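Local coordinates for chorismate mutase (Burkholderia thailandensis, PDB 6CNZ), which catalyses the rearrangement of chorismate to prephenate, the branch-point step towards phenylalanine and tyrosine, at the interface of chains A and B. Numbering follows the deposited sequence. Chains: chain A/B, Chorismate mutase.

Contacts 1 and 2 are neighbouring patches of the interface between two copies of the protein, with the centres of their C-alpha atoms about 8 Å apart. They share A:Asn19, B:Thr18 and B:Trp149. In contact 1 the two N-terminal helices, 15-29 of chain A and 13-29 of chain B, meet near the two-fold axis, with helix 138-153 of each chain at the flanks. Contact 2 runs outward along helix 138-153 of chain B to helix 107-129 of chain A. Symmetry repeats contact 2 with the chains exchanged, so the close-packed centre is probably clasped by a polar arginine contact at each side.

Contact 1: the interface of chains A and B. Residues chain A 14-15, 18-19, 22, 149; chain B 15, 18-19, 22, 149.
A:Asn19 meets the edge of the B:Trp149 indole with its amide, OD1 3.3 Å from CE3 and CG in the ring plane, the amide turned 51° from the ring. One face of that indole is covered within its own chain by B:Ala22, whose CA stands 3.9 Å above the plane, towards the rim. The twin pair has the planes of A:Trp149 and B:Asn19 56° apart, and A:Ala22 lies over a face of the A:Trp149 ring. Each threonine methyl comes across at about a right angle to the partner's asparagine: A:Thr18 CG2 is 3.7 Å from B:Asn19 CG, and B:Thr18 does the same to A:Asn19. The methyl is anti to the backbone N (chi1, measured to OG1, -50° in A:Thr18), which turns it towards the opposite helix. Near the axis the methyls A:Ala22 CB and B:Ala22 CB meet tip to tip at 3.9 Å. At the start of the helices, A:Thr15 CG2 packs 3.4 Å from B:Thr18 OG1. The A:Thr18 hydroxyl is held within its chain by a bond to the carbonyl of the poorly ordered A:Asp14. Polar links across are made by water: one joins A:Asn19 OD1 to B:Thr18 O, and its twin lies 2.7 Å from A:Thr18 O and bridges to B:Asn19 OD1. Small side chains thus let the N-terminal helices pack closely at the centre of what is probably the functional dimer.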
ATOM      1  N   ASP A  14     -10.761  16.041  -4.030  1.00 67.46           N
ATOM      2  CA  ASP A  14      -9.408  15.904  -3.508  1.00 57.70           C
ATOM      3  C   ASP A  14      -8.935  14.456  -3.502  1.00 56.61           C
ATOM      4  O   ASP A  14      -7.978  14.106  -2.781  1.00 48.19           O
ATOM      5  CB  ASP A  14      -9.326  16.489  -2.095  1.00 56.36           C
ATOM      6  N   THR A  15      -9.595  13.602  -4.287  1.00 47.34           N
ATOM      7  CA  THR A  15      -9.176  12.212  -4.335  1.00 41.81           C
ATOM      8  C   THR A  15      -7.837  12.060  -5.041  1.00 35.89           C
ATOM      9  O   THR A  15      -7.082  11.134  -4.729  1.00 30.38           O
ATOM     10  CB  THR A  15     -10.240  11.361  -5.016  1.00 38.31           C
ATOM     11  OG1 THR A  15     -10.368  11.773  -6.377  1.00 51.79           O
ATOM     12  CG2 THR A  15     -11.580  11.522  -4.305  1.00 39.00           C
ATOM     13  N   THR A  18      -5.349  12.349  -2.375  1.00 24.67           N
ATOM     14  CA  THR A  18      -5.480  11.215  -1.466  1.00 21.68           C
ATOM     15  C   THR A  18      -4.841   9.960  -2.043  1.00 21.15           C
ATOM     16  O   THR A  18      -4.151   9.213  -1.334  1.00 27.21           O
ATOM     17  CB  THR A  18      -6.962  10.969  -1.176  1.00 31.50           C
ATOM     18  OG1 THR A  18      -7.590  12.200  -0.804  1.00 36.91           O
ATOM     19  CG2 THR A  18      -7.121   9.967  -0.043  1.00 30.99           C
ATOM     20  N   ASN A  19      -5.067   9.706  -3.332  1.00 28.76           N
ATOM     21  CA  ASN A  19      -4.470   8.541  -3.978  1.00 30.01           C
ATOM     22  C   ASN A  19      -2.959   8.675  -4.060  1.00 27.60           C
ATOM     23  O   ASN A  19      -2.228   7.696  -3.846  1.00 22.33           O
ATOM     24  CB  ASN A  19      -5.077   8.354  -5.363  1.00 27.26           C
ATOM     25  CG  ASN A  19      -6.336   7.498  -5.330  1.00 30.25           C
ATOM     26  OD1 ASN A  19      -6.537   6.715  -4.404  1.00 33.54           O
ATOM     27  ND2 ASN A  19      -7.162   7.615  -6.355  1.00 35.71           N
ATOM     28  N   ALA A  22      -1.466   7.865  -0.628  1.00 20.16           N
ATOM     29  CA  ALA A  22      -1.517   6.431  -0.346  1.00 20.04           C
ATOM     30  C   ALA A  22      -0.432   5.680  -1.100  1.00 22.86           C
ATOM     31  O   ALA A  22       0.238   4.805  -0.536  1.00 20.70           O
ATOM     32  CB  ALA A  22      -2.892   5.872  -0.708  1.00 21.00           C
ATOM     33  N   TRP A 149      -3.995  10.508   6.425  1.00 26.10           N
ATOM     34  CA  TRP A 149      -3.401   9.201   6.191  1.00 26.74           C
ATOM     35  C   TRP A 149      -2.555   8.767   7.375  1.00 27.34           C
ATOM     36  O   TRP A 149      -2.598   7.601   7.777  1.00 25.10           O
ATOM     37  CB  TRP A 149      -2.561   9.240   4.914  1.00 25.66           C
ATOM     38  CG  TRP A 149      -1.857   7.979   4.626  1.00 30.35           C
ATOM     39  CD1 TRP A 149      -0.561   7.681   4.931  1.00 27.91           C
ATOM     40  CD2 TRP A 149      -2.392   6.824   3.967  1.00 23.03           C
ATOM     41  NE1 TRP A 149      -0.258   6.420   4.502  1.00 21.55           N
ATOM     42  CE2 TRP A 149      -1.358   5.871   3.896  1.00 24.20           C
ATOM     43  CE3 TRP A 149      -3.643   6.504   3.426  1.00 26.99           C
ATOM     44  CZ2 TRP A 149      -1.533   4.613   3.309  1.00 25.85           C
ATOM     45  CZ3 TRP A 149      -3.817   5.253   2.833  1.00 28.47           C
ATOM     46  CH2 TRP A 149      -2.763   4.326   2.777  1.00 23.37           C
TER
ATOM     47  N   THR B  15     -12.795  11.260   0.028  1.00 33.27           N
ATOM     48  CA  THR B  15     -11.466  10.794   0.409  1.00 35.00           C
ATOM     49  C   THR B  15     -11.548   9.620   1.378  1.00 34.00           C
ATOM     50  O   THR B  15     -10.703   8.721   1.329  1.00 37.96           O
ATOM     51  CB  THR B  15     -10.648  11.935   1.016  1.00 40.67           C
ATOM     52  OG1 THR B  15     -11.294  12.396   2.204  1.00 42.26           O
ATOM     53  CG2 THR B  15     -10.537  13.099   0.035  1.00 40.87           C
ATOM     54  N   THR B  18     -11.945   6.803  -0.717  1.00 29.81           N
ATOM     55  CA  THR B  18     -10.694   6.585  -1.427  1.00 32.84           C
ATOM     56  C   THR B  18      -9.675   5.887  -0.536  1.00 27.02           C
ATOM     57  O   THR B  18      -9.037   4.917  -0.953  1.00 28.47           O
ATOM     58  CB  THR B  18     -10.151   7.912  -1.949  1.00 32.71           C
ATOM     59  OG1 THR B  18     -11.102   8.486  -2.851  1.00 46.02           O
ATOM     60  CG2 THR B  18      -8.884   7.674  -2.703  1.00 34.31           C
ATOM     61  N   ASN B  19      -9.552   6.328   0.714  1.00 29.37           N
ATOM     62  CA  ASN B  19      -8.605   5.689   1.619  1.00 26.38           C
ATOM     63  C   ASN B  19      -9.006   4.245   1.913  1.00 28.33           C
ATOM     64  O   ASN B  19      -8.144   3.359   1.948  1.00 32.75           O
ATOM     65  CB  ASN B  19      -8.479   6.505   2.904  1.00 26.17           C
ATOM     66  CG  ASN B  19      -7.497   7.646   2.760  1.00 27.78           C
ATOM     67  OD1 ASN B  19      -6.609   7.609   1.905  1.00 24.80           O
ATOM     68  ND2 ASN B  19      -7.626   8.654   3.611  1.00 27.29           N
ATOM     69  N   ALA B  22      -7.961   2.134  -1.090  1.00 28.93           N
ATOM     70  CA  ALA B  22      -6.515   1.962  -1.143  1.00 26.64           C
ATOM     71  C   ALA B  22      -6.043   0.926  -0.129  1.00 32.64           C
ATOM     72  O   ALA B  22      -5.219   0.053  -0.441  1.00 28.52           O
ATOM     73  CB  ALA B  22      -5.828   3.306  -0.897  1.00 23.87           C
ATOM     74  N   TRP B 149      -9.068   4.118  -8.599  1.00 36.34           N
ATOM     75  CA  TRP B 149      -7.929   3.373  -8.082  1.00 34.88           C
ATOM     76  C   TRP B 149      -7.425   2.356  -9.100  1.00 35.10           C
ATOM     77  O   TRP B 149      -6.220   2.284  -9.366  1.00 37.47           O
ATOM     78  CB  TRP B 149      -8.318   2.696  -6.762  1.00 31.25           C
ATOM     79  CG  TRP B 149      -7.224   1.870  -6.157  1.00 28.15           C
ATOM     80  CD1 TRP B 149      -7.112   0.507  -6.190  1.00 28.17           C
ATOM     81  CD2 TRP B 149      -6.086   2.345  -5.425  1.00 26.09           C
ATOM     82  NE1 TRP B 149      -5.968   0.106  -5.532  1.00 27.74           N
ATOM     83  CE2 TRP B 149      -5.321   1.213  -5.056  1.00 28.76           C
ATOM     84  CE3 TRP B 149      -5.625   3.604  -5.069  1.00 27.45           C
ATOM     85  CZ2 TRP B 149      -4.148   1.317  -4.334  1.00 26.45           C
ATOM     86  CZ3 TRP B 149      -4.458   3.703  -4.342  1.00 29.32           C
ATOM     87  CH2 TRP B 149      -3.736   2.565  -3.979  1.00 31.34           C
TER
HETATM   88  O   HOH W   1      -4.281   9.044   1.324  1.00 23.08           O
HETATM   89  O   HOH W   2      -8.348   4.766  -3.658  1.00 36.99           O

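Contact 2: the interface of chains A and B. Residues chain A 19, 23, 124-125, 128; chain B 18, 148-149, 151-152.
A:Arg128 reaches across to B:Asn148 and B:Thr151 with a two-pronged guanidinium, and this provides the direct hydrogen bonding of the patch. A:Arg128 NH1 gives a nearly straight bond (163° at H) to the backbone carbonyl of B:Asn148, with NH1 2.9 Å from O. The carbonyl oxygen lies close to the guanidinium plane, while the donor is tilted from the plane of the carbonyl group. A:Arg128 NH2 points to the B:Thr151 hydroxyl, 2.5 Å from OG1, in a short and more bent bond (144° at H) that also keeps close to the guanidinium plane. B:Thr151 OG1 sits between its own backbone N and carbonyl carbon (chi1 57°), on the side from which it also makes a weak bond to B:Asn148 O. The arginine chain runs extended from CG to NE, carrying the flat group out to the partner helix. Its positive charge probably suits the carbonyl-rich C-terminal end of that helix.

Apolar contact is led by B:Leu152. The methyl B:Leu152 CD2 lies over the centre of one guanidinium face, 3.5 Å from A:Arg128 CZ, and should help fix the rotation of the group while the in-plane bonds hold its edge. The same methyl, B:Leu152 CD2, packs 3.7 Å from A:Ala124 CB and touches the backbone of A:Ala125. The other branch, B:Leu152 CD1, packs along A:Asn19, 3.8 Å from CB and slightly nearer the amide ND2. Beyond it, A:Leu23 CD2 meets the rim of the indole from above its plane, 3.6 Å from B:Trp149 CH2.

Within the all-helical fold, the last turns of helix 138-153 of chain B lie against helices 15-29 and 107-129 of chain A, with A:Arg128 extending from the C-terminal end of helix 107-129.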
ATOM      1  N   ASN A  19      -5.067   9.706  -3.332  1.00 28.76           N
ATOM      2  CA  ASN A  19      -4.470   8.541  -3.978  1.00 30.01           C
ATOM      3  C   ASN A  19      -2.959   8.675  -4.060  1.00 27.60           C
ATOM      4  O   ASN A  19      -2.228   7.696  -3.846  1.00 22.33           O
ATOM      5  CB  ASN A  19      -5.077   8.354  -5.363  1.00 27.26           C
ATOM      6  CG  ASN A  19      -6.336   7.498  -5.330  1.00 30.25           C
ATOM      7  OD1 ASN A  19      -6.537   6.715  -4.404  1.00 33.54           O
ATOM      8  ND2 ASN A  19      -7.162   7.615  -6.355  1.00 35.71           N
ATOM      9  N   LEU A  23      -0.217   6.031  -2.368  1.00 20.71           N
ATOM     10  CA  LEU A  23       0.778   5.305  -3.148  1.00 26.89           C
ATOM     11  C   LEU A  23       2.190   5.667  -2.708  1.00 21.14           C
ATOM     12  O   LEU A  23       3.069   4.790  -2.645  1.00 21.77           O
ATOM     13  CB  LEU A  23       0.573   5.564  -4.642  1.00 26.00           C
ATOM     14  CG  LEU A  23      -0.682   4.892  -5.235  1.00 25.29           C
ATOM     15  CD1 LEU A  23      -1.057   5.545  -6.567  1.00 27.13           C
ATOM     16  CD2 LEU A  23      -0.519   3.352  -5.379  1.00 23.05           C
ATOM     17  N   ALA A 124       1.107   7.995 -12.928  1.00 37.59           N
ATOM     18  CA  ALA A 124      -0.292   8.245 -13.265  1.00 34.04           C
ATOM     19  C   ALA A 124      -0.996   9.043 -12.168  1.00 36.10           C
ATOM     20  O   ALA A 124      -1.837   9.905 -12.460  1.00 31.03           O
ATOM     21  CB  ALA A 124      -1.011   6.920 -13.516  1.00 36.05           C
ATOM     22  N   ALA A 125      -0.671   8.771 -10.899  1.00 30.72           N
ATOM     23  CA  ALA A 125      -1.276   9.535  -9.814  1.00 33.79           C
ATOM     24  C   ALA A 125      -0.815  10.987  -9.841  1.00 32.78           C
ATOM     25  O   ALA A 125      -1.613  11.897  -9.605  1.00 32.75           O
ATOM     26  CB  ALA A 125      -0.945   8.902  -8.460  1.00 28.44           C
ATOM     27  N   ARG A 128      -2.680  13.184 -12.277  1.00 32.37           N
ATOM     28  CA  ARG A 128      -3.971  13.705 -11.842  1.00 29.88           C
ATOM     29  C   ARG A 128      -3.817  14.848 -10.860  1.00 34.14           C
ATOM     30  O   ARG A 128      -4.748  15.645 -10.705  1.00 38.88           O
ATOM     31  CB  ARG A 128      -4.827  12.606 -11.216  1.00 31.53           C
ATOM     32  CG  ARG A 128      -5.364  11.606 -12.231  1.00 38.60           C
ATOM     33  CD  ARG A 128      -6.013  10.433 -11.534  1.00 45.47           C
ATOM     34  NE  ARG A 128      -6.262   9.326 -12.450  1.00 45.98           N
ATOM     35  CZ  ARG A 128      -6.806   8.172 -12.084  1.00 43.05           C
ATOM     36  NH1 ARG A 128      -7.159   7.987 -10.821  1.00 35.52           N
ATOM     37  NH2 ARG A 128      -6.994   7.205 -12.975  1.00 43.09           N
TER
ATOM     38  N   THR B  18     -11.945   6.803  -0.717  1.00 29.81           N
ATOM     39  CA  THR B  18     -10.694   6.585  -1.427  1.00 32.84           C
ATOM     40  C   THR B  18      -9.675   5.887  -0.536  1.00 27.02           C
ATOM     41  O   THR B  18      -9.037   4.917  -0.953  1.00 28.47           O
ATOM     42  CB  THR B  18     -10.151   7.912  -1.949  1.00 32.71           C
ATOM     43  OG1 THR B  18     -11.102   8.486  -2.851  1.00 46.02           O
ATOM     44  CG2 THR B  18      -8.884   7.674  -2.703  1.00 34.31           C
ATOM     45  N   ASN B 148     -11.308   4.885 -10.036  1.00 35.51           N
ATOM     46  CA  ASN B 148     -10.152   5.778 -10.012  1.00 35.57           C
ATOM     47  C   ASN B 148      -8.905   5.056  -9.527  1.00 36.14           C
ATOM     48  O   ASN B 148      -7.796   5.332 -10.003  1.00 36.70           O
ATOM     49  CB  ASN B 148     -10.438   6.986  -9.130  1.00 42.64           C
ATOM     50  CG  ASN B 148     -11.287   8.027  -9.830  1.00 55.67           C
ATOM     51  OD1 ASN B 148     -11.297   8.101 -11.057  1.00 56.86           O
ATOM     52  ND2 ASN B 148     -11.988   8.849  -9.052  1.00 60.25           N
ATOM     53  N   TRP B 149      -9.068   4.118  -8.599  1.00 36.34           N
ATOM     54  CA  TRP B 149      -7.929   3.373  -8.082  1.00 34.88           C
ATOM     55  C   TRP B 149      -7.425   2.356  -9.100  1.00 35.10           C
ATOM     56  O   TRP B 149      -6.220   2.284  -9.366  1.00 37.47           O
ATOM     57  CB  TRP B 149      -8.318   2.696  -6.762  1.00 31.25           C
ATOM     58  CG  TRP B 149      -7.224   1.870  -6.157  1.00 28.15           C
ATOM     59  CD1 TRP B 149      -7.112   0.507  -6.190  1.00 28.17           C
ATOM     60  CD2 TRP B 149      -6.086   2.345  -5.425  1.00 26.09           C
ATOM     61  NE1 TRP B 149      -5.968   0.106  -5.532  1.00 27.74           N
ATOM     62  CE2 TRP B 149      -5.321   1.213  -5.056  1.00 28.76           C
ATOM     63  CE3 TRP B 149      -5.625   3.604  -5.069  1.00 27.45           C
ATOM     64  CZ2 TRP B 149      -4.148   1.317  -4.334  1.00 26.45           C
ATOM     65  CZ3 TRP B 149      -4.458   3.703  -4.342  1.00 29.32           C
ATOM     66  CH2 TRP B 149      -3.736   2.565  -3.979  1.00 31.34           C
ATOM     67  N   THR B 151      -7.607   2.258 -12.343  1.00 40.74           N
ATOM     68  CA  THR B 151      -6.916   2.802 -13.508  1.00 40.25           C
ATOM     69  C   THR B 151      -5.524   3.333 -13.171  1.00 34.38           C
ATOM     70  O   THR B 151      -4.728   3.549 -14.083  1.00 39.14           O
ATOM     71  CB  THR B 151      -7.757   3.890 -14.177  1.00 44.09           C
ATOM     72  OG1 THR B 151      -8.070   4.920 -13.234  1.00 48.02           O
ATOM     73  CG2 THR B 151      -9.051   3.289 -14.720  1.00 45.54           C
ATOM     74  N   LEU B 152      -5.199   3.509 -11.892  1.00 38.13           N
ATOM     75  CA  LEU B 152      -3.841   3.884 -11.512  1.00 35.95           C
ATOM     76  C   LEU B 152      -2.943   2.657 -11.388  1.00 43.31           C
ATOM     77  O   LEU B 152      -1.869   2.593 -11.995  1.00 47.38           O
ATOM     78  CB  LEU B 152      -3.858   4.636 -10.181  1.00 30.56           C
ATOM     79  CG  LEU B 152      -4.474   6.030 -10.122  1.00 31.16           C
ATOM     80  CD1 LEU B 152      -4.503   6.570  -8.689  1.00 33.31           C
ATOM     81  CD2 LEU B 152      -3.683   6.962 -11.018  1.00 31.18           C
TER
HETATM   82  O   HOH W   3      -8.348   4.766  -3.658  1.00 36.99           O